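Local structure of SusD superfamily protein (Bacteroides thetaiotaomicron, 3MCX) at residues A58-G63 against W288-L293; V94-N99 against P155-P160; G234-Y239 against E255-L260. The protein is of unknown function but, as a zinc-binding SusD-family protein of the outer membrane, probably helps capture nutrient glycans at the cell surface. All coordinates share one frame; numbering follows the deposited sequence.

Interaction 1. Residues A58-G63 against W288-L293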
# COMPACT_ATOMS: atom_id res chain seq x y z
N ALA A 58 -15.13 -3.02 -7.13
CA ALA A 58 -15.89 -1.88 -7.66
C ALA A 58 -17.35 -2.03 -7.30
O ALA A 58 -17.91 -3.14 -7.30
CB ALA A 58 -15.72 -1.78 -9.21
N ARG A 59 -18.00 -0.88 -7.10
CA ARG A 59 -19.44 -0.84 -6.98
C ARG A 59 -20.16 -0.95 -8.33
O ARG A 59 -21.24 -1.53 -8.44
CB ARG A 59 -19.87 0.42 -6.23
CG ARG A 59 -21.37 0.61 -6.06
CD ARG A 59 -21.77 1.91 -5.33
NE ARG A 59 -21.23 3.10 -6.02
CZ ARG A 59 -21.76 3.67 -7.10
NH1 ARG A 59 -22.90 3.25 -7.62
NH2 ARG A 59 -21.12 4.70 -7.65
N ILE A 60 -19.57 -0.29 -9.34
CA ILE A 60 -20.13 -0.15 -10.65
C ILE A 60 -18.98 -0.14 -11.67
O ILE A 60 -17.91 0.44 -11.43
CB ILE A 60 -21.04 1.12 -10.71
CG1 ILE A 60 -21.95 1.09 -11.92
CG2 ILE A 60 -20.24 2.39 -10.60
CD1 ILE A 60 -23.08 2.15 -11.85
N THR A 61 -19.25 -0.70 -12.85
CA THR A 61 -18.27 -0.62 -13.91
C THR A 61 -18.34 0.78 -14.52
O THR A 61 -19.42 1.33 -14.74
CB THR A 61 -18.46 -1.72 -14.97
OG1 THR A 61 -17.27 -1.77 -15.78
CG2 THR A 61 -19.72 -1.54 -15.86
N LYS A 62 -17.18 1.35 -14.81
CA LYS A 62 -17.08 2.69 -15.41
C LYS A 62 -16.35 2.73 -16.76
O LYS A 62 -16.33 3.78 -17.42
CB LYS A 62 -16.40 3.65 -14.46
CG LYS A 62 -17.19 3.95 -13.19
CD LYS A 62 -16.45 4.83 -12.26
CE LYS A 62 -17.29 5.26 -11.06
NZ LYS A 62 -18.22 6.42 -11.34
N GLY A 63 -15.76 1.61 -17.17
CA GLY A 63 -15.01 1.55 -18.41
C GLY A 63 -13.61 2.14 -18.32
O GLY A 63 -13.15 2.60 -17.28
N TRP A 288 -19.03 9.99 -5.81
CA TRP A 288 -17.67 9.57 -6.02
C TRP A 288 -17.40 8.10 -5.74
O TRP A 288 -16.42 7.57 -6.26
CB TRP A 288 -16.70 10.40 -5.18
CG TRP A 288 -16.72 11.84 -5.53
CD1 TRP A 288 -17.46 12.83 -4.95
CD2 TRP A 288 -15.95 12.47 -6.55
NE1 TRP A 288 -17.19 14.05 -5.55
CE2 TRP A 288 -16.27 13.85 -6.53
CE3 TRP A 288 -15.01 12.00 -7.47
CZ2 TRP A 288 -15.69 14.76 -7.43
CZ3 TRP A 288 -14.42 12.91 -8.36
CH2 TRP A 288 -14.75 14.27 -8.31
N ASN A 289 -18.23 7.44 -4.95
CA ASN A 289 -17.89 6.10 -4.52
C ASN A 289 -17.68 5.13 -5.67
O ASN A 289 -18.47 5.10 -6.62
CB ASN A 289 -19.02 5.55 -3.60
CG ASN A 289 -18.81 4.10 -3.24
OD1 ASN A 289 -19.02 3.22 -4.10
ND2 ASN A 289 -18.40 3.83 -2.00
N ASN A 290 -16.63 4.34 -5.58
CA ASN A 290 -16.56 3.13 -6.39
C ASN A 290 -15.84 1.97 -5.75
O ASN A 290 -15.28 1.15 -6.45
CB ASN A 290 -16.05 3.36 -7.81
CG ASN A 290 -16.61 2.33 -8.78
OD1 ASN A 290 -17.61 1.67 -8.45
ND2 ASN A 290 -16.01 2.18 -9.98
N LEU A 291 -15.85 1.90 -4.41
CA LEU A 291 -15.27 0.81 -3.66
C LEU A 291 -16.25 0.38 -2.60
O LEU A 291 -16.71 1.20 -1.80
CB LEU A 291 -13.94 1.20 -3.03
CG LEU A 291 -12.80 1.49 -4.01
CD1 LEU A 291 -11.74 2.37 -3.38
CD2 LEU A 291 -12.15 0.20 -4.56
N ILE A 292 -16.58 -0.91 -2.61
CA ILE A 292 -17.41 -1.52 -1.58
C ILE A 292 -16.81 -2.86 -1.22
O ILE A 292 -16.02 -3.41 -2.00
CB ILE A 292 -18.87 -1.67 -1.98
CG1 ILE A 292 -19.06 -2.53 -3.26
CG2 ILE A 292 -19.53 -0.26 -2.15
CD1 ILE A 292 -20.50 -2.92 -3.60
N LEU A 293 -17.18 -3.38 -0.06
CA LEU A 293 -16.73 -4.69 0.39
C LEU A 293 -17.51 -5.79 -0.32
O LEU A 293 -18.73 -5.64 -0.57
CB LEU A 293 -16.91 -4.79 1.90
CG LEU A 293 -16.14 -3.73 2.71
CD1 LEU A 293 -16.56 -3.70 4.20
CD2 LEU A 293 -14.61 -3.97 2.59
O HOH W 1 -18.71 6.99 -8.63
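A small antiparallel pairing of strands 56-57 and 292-293 continues here into the loop regions at one end of the ladder, where side-chain amides take over from backbone bonds. In this SusD-family protein the residues 58-63 leave strand 56-57 and run past 288-293, whose last two residues are the partner strand. The backbones stay close only at the start: Ala58 CA sends a nearly straight C-H contact to Asn290 O, and the bond from Arg59 N to the same oxygen is long and weak. Asn290 then replaces the ladder. Its CG is anti to the backbone N (chi1 -152°), so the amide lies against the backbone of Ile60 much as a second peptide would: Ile60 N donates to OD1 of Asn290 at 2.9 Å, along a lone pair, and ND2 of Asn290 returns a bond to Ile60 O at 3.0 Å. Arg59 N adds a weak, bent bond to OD1. Arg67 O takes a further bond from ND2, so the amide cannot easily flip. The Arg59 chain runs extended to CD and bends at chi3, which brings the guanidinium side-on to Asn289: NE reaches OD1 of Asn289 at 2.9 Å, NH2 reaches Asn289 O at 2.9 Å, and NH1 bonds to Gly323 O. CG2 of Ile60 rests over one guanidinium face near its rim. The aliphatic part of Lys62 meets Asn290 tip to tip, with CE 3.5 Å from ND2 of Asn290. A water completes the seam, accepting from Lys62 NZ and donating to Asn289 O, both at 2.8 Å.

Interaction 2. Residues V94-N99 against P155-P160; sequences VIRQTN and PIETSP
Asn99 lays its carboxamide against the backbone of Glu157 to Ser159, projecting from helix 81-106 onto a loop with no regular structure. With CG anti to its own carbonyl carbon (chi1 -77°), the amide spans the gap: OD1 of Asn99 sits 3.3 Å from the carbonyl carbon of Thr158, and ND2 of Asn99 gives a nearly straight bond of 3.0 Å to Glu157 O. That N-H arrives from above the carbonyl plane, 74° out of it, while the acceptor lies close to the plane of the Asn99 amide. The second N-H goes to a water, 2.8 Å from ND2 of Asn99, that lies within bonding distance of Ser159 O and Glu157 OE1 as well. Because OD1 takes a bond from Arg129 of helix 115-140, both ends of the amide have partners and its rotation is well fixed. An alanine here would probably loosen the loop from the helix, since the bond to Glu157 O and the water-bridged link would go, and would separately cost Arg129 a partner. The other contacts are lighter. CG2 of Ile95 lies 3.8 Å from Glu157 O, and the ring of Pro160 borders Asn99 O. Arg96 and Glu157 run side by side, yet meet through CG of Arg96, 3.5 Å from Glu157 OE1; in the conformer described, Arg96 NE is 5.3 Å from Glu157 OE1, so the charges are near but not in contact. The contact thus lays the connection between helices 115-140 and 172-186 on helix 81-106, within the mainly helical SusD-family fold.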
# COMPACT_ATOMS: atom_id res chain seq x y z
N VAL A 94 8.34 11.88 -8.58
CA VAL A 94 8.87 11.82 -7.22
C VAL A 94 10.31 11.31 -7.26
O VAL A 94 11.18 11.88 -6.60
CB VAL A 94 8.03 10.96 -6.30
CG1 VAL A 94 8.78 10.65 -4.98
CG2 VAL A 94 6.68 11.66 -6.01
N ILE A 95 10.59 10.25 -8.02
CA ILE A 95 11.96 9.71 -8.10
C ILE A 95 12.93 10.79 -8.59
O ILE A 95 14.00 11.02 -8.01
CB ILE A 95 12.00 8.45 -8.98
CG1 ILE A 95 11.33 7.30 -8.24
CG2 ILE A 95 13.46 8.14 -9.38
CD1 ILE A 95 11.06 6.06 -9.09
N ARG A 96 12.53 11.48 -9.63
CA ARG A 96 13.36 12.54 -10.18
C ARG A 96 13.65 13.63 -9.15
O ARG A 96 14.77 14.09 -9.04
CB ARG A 96 12.78 13.07 -11.48
CG ARG A 96 12.81 11.99 -12.56
CD ARG A 96 12.29 12.43 -13.91
NE ARG A 96 11.25 13.44 -13.91
CZ ARG A 96 10.03 13.17 -14.33
NH1 ARG A 96 9.79 11.96 -14.76
NH2 ARG A 96 9.11 14.07 -14.33
N GLN A 97 12.65 14.02 -8.41
CA GLN A 97 12.85 15.02 -7.36
C GLN A 97 13.79 14.52 -6.26
O GLN A 97 14.63 15.26 -5.78
CB GLN A 97 11.52 15.48 -6.79
CG GLN A 97 10.70 16.28 -7.82
CD GLN A 97 9.50 17.00 -7.22
OE1 GLN A 97 9.29 16.99 -6.01
NE2 GLN A 97 8.71 17.64 -8.09
N THR A 98 13.64 13.26 -5.85
CA THR A 98 14.57 12.68 -4.89
C THR A 98 16.01 12.70 -5.42
O THR A 98 16.95 13.03 -4.68
CB THR A 98 14.25 11.27 -4.37
OG1 THR A 98 14.34 10.26 -5.42
CG2 THR A 98 12.87 11.21 -3.70
N ASN A 99 16.18 12.39 -6.71
CA ASN A 99 17.51 12.39 -7.29
C ASN A 99 18.12 13.78 -7.35
O ASN A 99 19.30 13.98 -7.06
CB ASN A 99 17.47 11.74 -8.68
CG ASN A 99 17.39 10.23 -8.59
OD1 ASN A 99 17.98 9.65 -7.68
ND2 ASN A 99 16.72 9.58 -9.54
N PRO A 155 12.34 0.95 -15.42
CA PRO A 155 13.62 1.63 -15.48
C PRO A 155 14.09 2.17 -14.13
O PRO A 155 13.31 2.67 -13.32
CB PRO A 155 13.37 2.78 -16.48
CG PRO A 155 12.29 2.24 -17.36
CD PRO A 155 11.40 1.50 -16.42
N ILE A 156 15.38 2.06 -13.91
CA ILE A 156 16.01 2.52 -12.68
C ILE A 156 16.76 3.81 -12.92
O ILE A 156 17.72 3.89 -13.72
CB ILE A 156 16.97 1.45 -12.11
CG1 ILE A 156 16.19 0.18 -11.78
CG2 ILE A 156 17.70 1.99 -10.84
CD1 ILE A 156 17.07 -0.97 -11.29
N GLU A 157 16.33 4.84 -12.18
CA GLU A 157 17.05 6.14 -12.15
C GLU A 157 17.60 6.47 -10.77
O GLU A 157 16.86 6.57 -9.81
CB GLU A 157 16.10 7.27 -12.57
CG GLU A 157 15.62 7.13 -13.99
CD GLU A 157 14.75 8.31 -14.47
OE1 GLU A 157 14.68 9.34 -13.75
OE2 GLU A 157 14.17 8.21 -15.58
N THR A 158 18.91 6.66 -10.67
CA THR A 158 19.56 7.00 -9.39
C THR A 158 20.43 8.27 -9.47
O THR A 158 21.22 8.56 -8.57
CB THR A 158 20.38 5.81 -8.84
OG1 THR A 158 21.42 5.47 -9.75
CG2 THR A 158 19.48 4.57 -8.55
N SER A 159 20.25 9.01 -10.55
CA SER A 159 20.97 10.26 -10.76
C SER A 159 20.00 11.16 -11.50
O SER A 159 19.00 10.69 -12.05
CB SER A 159 22.24 10.02 -11.59
OG SER A 159 21.92 9.40 -12.85
N PRO A 160 20.26 12.47 -11.51
CA PRO A 160 19.34 13.33 -12.28
C PRO A 160 19.21 12.85 -13.72
O PRO A 160 20.18 12.35 -14.29
CB PRO A 160 20.01 14.70 -12.20
CG PRO A 160 20.62 14.68 -10.81
CD PRO A 160 21.21 13.27 -10.70
O HOH W 2 20.91 11.52 -7.37
O HOH W 3 16.15 11.01 -11.89

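Interaction 3. Residues G234-Y239 against E255-L260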
# COMPACT_ATOMS: atom_id res chain seq x y z
N GLY A 234 8.81 1.86 23.10
CA GLY A 234 7.50 2.32 23.53
C GLY A 234 6.97 3.49 22.72
O GLY A 234 6.03 4.14 23.15
N ARG A 235 7.55 3.77 21.56
CA ARG A 235 7.09 4.89 20.74
C ARG A 235 5.81 4.56 19.98
O ARG A 235 5.07 5.47 19.55
CB ARG A 235 8.20 5.31 19.76
CG ARG A 235 9.41 5.93 20.41
CD ARG A 235 10.43 6.29 19.36
NE ARG A 235 11.64 6.88 19.91
CZ ARG A 235 12.81 6.24 20.07
NH1 ARG A 235 12.94 4.94 19.81
NH2 ARG A 235 13.86 6.92 20.53
N TYR A 236 5.55 3.26 19.81
CA TYR A 236 4.38 2.77 19.06
C TYR A 236 3.75 1.64 19.85
O TYR A 236 4.45 0.92 20.58
CB TYR A 236 4.77 2.25 17.65
CG TYR A 236 5.55 3.28 16.87
CD1 TYR A 236 4.90 4.33 16.25
CD2 TYR A 236 6.95 3.26 16.83
CE1 TYR A 236 5.60 5.32 15.59
CE2 TYR A 236 7.66 4.25 16.15
CZ TYR A 236 6.99 5.27 15.54
OH TYR A 236 7.69 6.28 14.90
N GLN A 237 2.42 1.50 19.74
CA GLN A 237 1.63 0.53 20.52
C GLN A 237 0.52 -0.02 19.64
O GLN A 237 -0.15 0.75 18.96
CB GLN A 237 0.93 1.22 21.72
CG GLN A 237 1.75 1.50 22.93
CD GLN A 237 0.89 2.00 24.08
OE1 GLN A 237 -0.36 1.98 24.02
NE2 GLN A 237 1.54 2.47 25.14
N LEU A 238 0.28 -1.34 19.69
CA LEU A 238 -0.88 -1.93 19.03
C LEU A 238 -2.18 -1.38 19.66
O LEU A 238 -2.25 -1.15 20.88
CB LEU A 238 -0.84 -3.47 19.15
CG LEU A 238 0.24 -4.17 18.34
CD1 LEU A 238 0.22 -5.64 18.70
CD2 LEU A 238 0.06 -3.98 16.82
N TYR A 239 -3.18 -1.17 18.82
CA TYR A 239 -4.50 -0.75 19.31
C TYR A 239 -5.15 -1.84 20.13
O TYR A 239 -5.12 -3.01 19.76
CB TYR A 239 -5.45 -0.35 18.17
CG TYR A 239 -4.86 0.75 17.30
CD1 TYR A 239 -4.28 1.89 17.87
CD2 TYR A 239 -4.87 0.66 15.93
CE1 TYR A 239 -3.73 2.88 17.09
CE2 TYR A 239 -4.30 1.63 15.12
CZ TYR A 239 -3.74 2.76 15.74
OH TYR A 239 -3.12 3.74 15.01
N GLU A 255 -0.31 3.17 16.34
CA GLU A 255 0.28 2.17 15.47
C GLU A 255 0.97 2.78 14.26
O GLU A 255 1.74 2.10 13.58
CB GLU A 255 -0.76 1.17 14.96
CG GLU A 255 -1.33 0.20 15.99
CD GLU A 255 -1.95 -1.05 15.36
OE1 GLU A 255 -1.75 -1.33 14.14
OE2 GLU A 255 -2.66 -1.75 16.12
N SER A 256 0.65 4.03 13.93
CA SER A 256 1.10 4.63 12.67
C SER A 256 2.60 4.85 12.64
O SER A 256 3.12 5.57 13.51
CB SER A 256 0.40 5.97 12.48
OG SER A 256 0.79 6.52 11.24
N LEU A 257 3.29 4.24 11.68
CA LEU A 257 4.75 4.38 11.60
C LEU A 257 5.17 5.43 10.57
O LEU A 257 6.15 6.14 10.78
CB LEU A 257 5.38 3.03 11.30
CG LEU A 257 5.25 1.98 12.41
CD1 LEU A 257 5.40 0.58 11.81
CD2 LEU A 257 6.30 2.19 13.47
N PHE A 258 4.45 5.51 9.47
CA PHE A 258 4.65 6.57 8.46
C PHE A 258 3.27 6.90 7.92
O PHE A 258 2.57 6.04 7.44
CB PHE A 258 5.61 6.11 7.38
CG PHE A 258 5.76 7.05 6.19
CD1 PHE A 258 5.75 8.43 6.34
CD2 PHE A 258 5.96 6.53 4.93
CE1 PHE A 258 5.91 9.27 5.22
CE2 PHE A 258 6.13 7.39 3.80
CZ PHE A 258 6.07 8.74 3.97
N GLU A 259 2.91 8.18 8.02
CA GLU A 259 1.59 8.65 7.63
C GLU A 259 1.73 10.07 7.08
O GLU A 259 2.36 10.92 7.71
CB GLU A 259 0.68 8.61 8.86
CG GLU A 259 -0.68 9.24 8.72
CD GLU A 259 -1.45 9.08 10.04
OE1 GLU A 259 -1.37 7.97 10.63
OE2 GLU A 259 -2.08 10.03 10.52
N LEU A 260 1.14 10.30 5.91
CA LEU A 260 1.21 11.61 5.25
C LEU A 260 0.09 12.49 5.76
O LEU A 260 -1.06 12.08 5.84
CB LEU A 260 1.15 11.47 3.73
CG LEU A 260 2.29 10.65 3.14
CD1 LEU A 260 1.93 10.21 1.73
CD2 LEU A 260 3.60 11.46 3.18
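The loop 234-239 passes across the start of strand 256-260, the backbones coming nearest at Gln237 and Glu255, whose CA atoms are 5.5 Å apart. That strand pairs antiparallel with 351-355, and a classic beta bulge at Leu257 and Phe258, opposite Ile354, turns its corner. Glu255, just before the strand, carries most of the contact. CG lies anti to its carbonyl carbon (chi1 -71°) and the chain extends from there, so that it runs across the ring of Tyr239: CG of Glu255 stands 3.4 Å from the centroid of the Tyr239 ring, over the face in a CH-pi contact, and the carboxylate continues nearly parallel to the ring, 14° from its plane. At the far end OE2 uses its anti lone pair to take Tyr239 N at 2.8 Å, in an almost straight bond. Tyr239 OH, at the ring's tip, accepts from Glu255 N at 3.2 Å, so each residue's backbone N bonds to the other's side chain. The carboxylate is also met by charge and hydroxyl: OE1 pairs with Arg355 and Ser357, and OE2 with Arg388, surroundings likely to keep it ionised. CD2 of Leu238 also touches it, 3.6 Å from OE2 of Glu255. The second aromatic, Tyr236, whose OH bonds to Asn200, offers a ring face to Leu257, while its CE1 comes within 3.2 Å of Ser256 O. CD2 of Leu257 sits almost exactly above that ring, 3.5 Å from the Tyr236 centroid and 6° off the normal.

Read from the N terminus, the chain shows how contacts of very different span share one fold. Interaction 1 joins the end of strand 56-57 to the approach to strand 292-293, whose segment comes 225 residues later, and so closes a wide loop containing both of the others. Within it, interaction 2 ties helix 81-106 to the connection after helix 115-140, closing 56 residues on. Interaction 3 follows in series, a short closure of 16 residues joining the loop after helix 218-231 to strand 256-260. None crosses another. The three are separate in space: interactions 2 and 3 come nearest, about 9 Å between closest atoms, against about 17 Å for interactions 1 and 3.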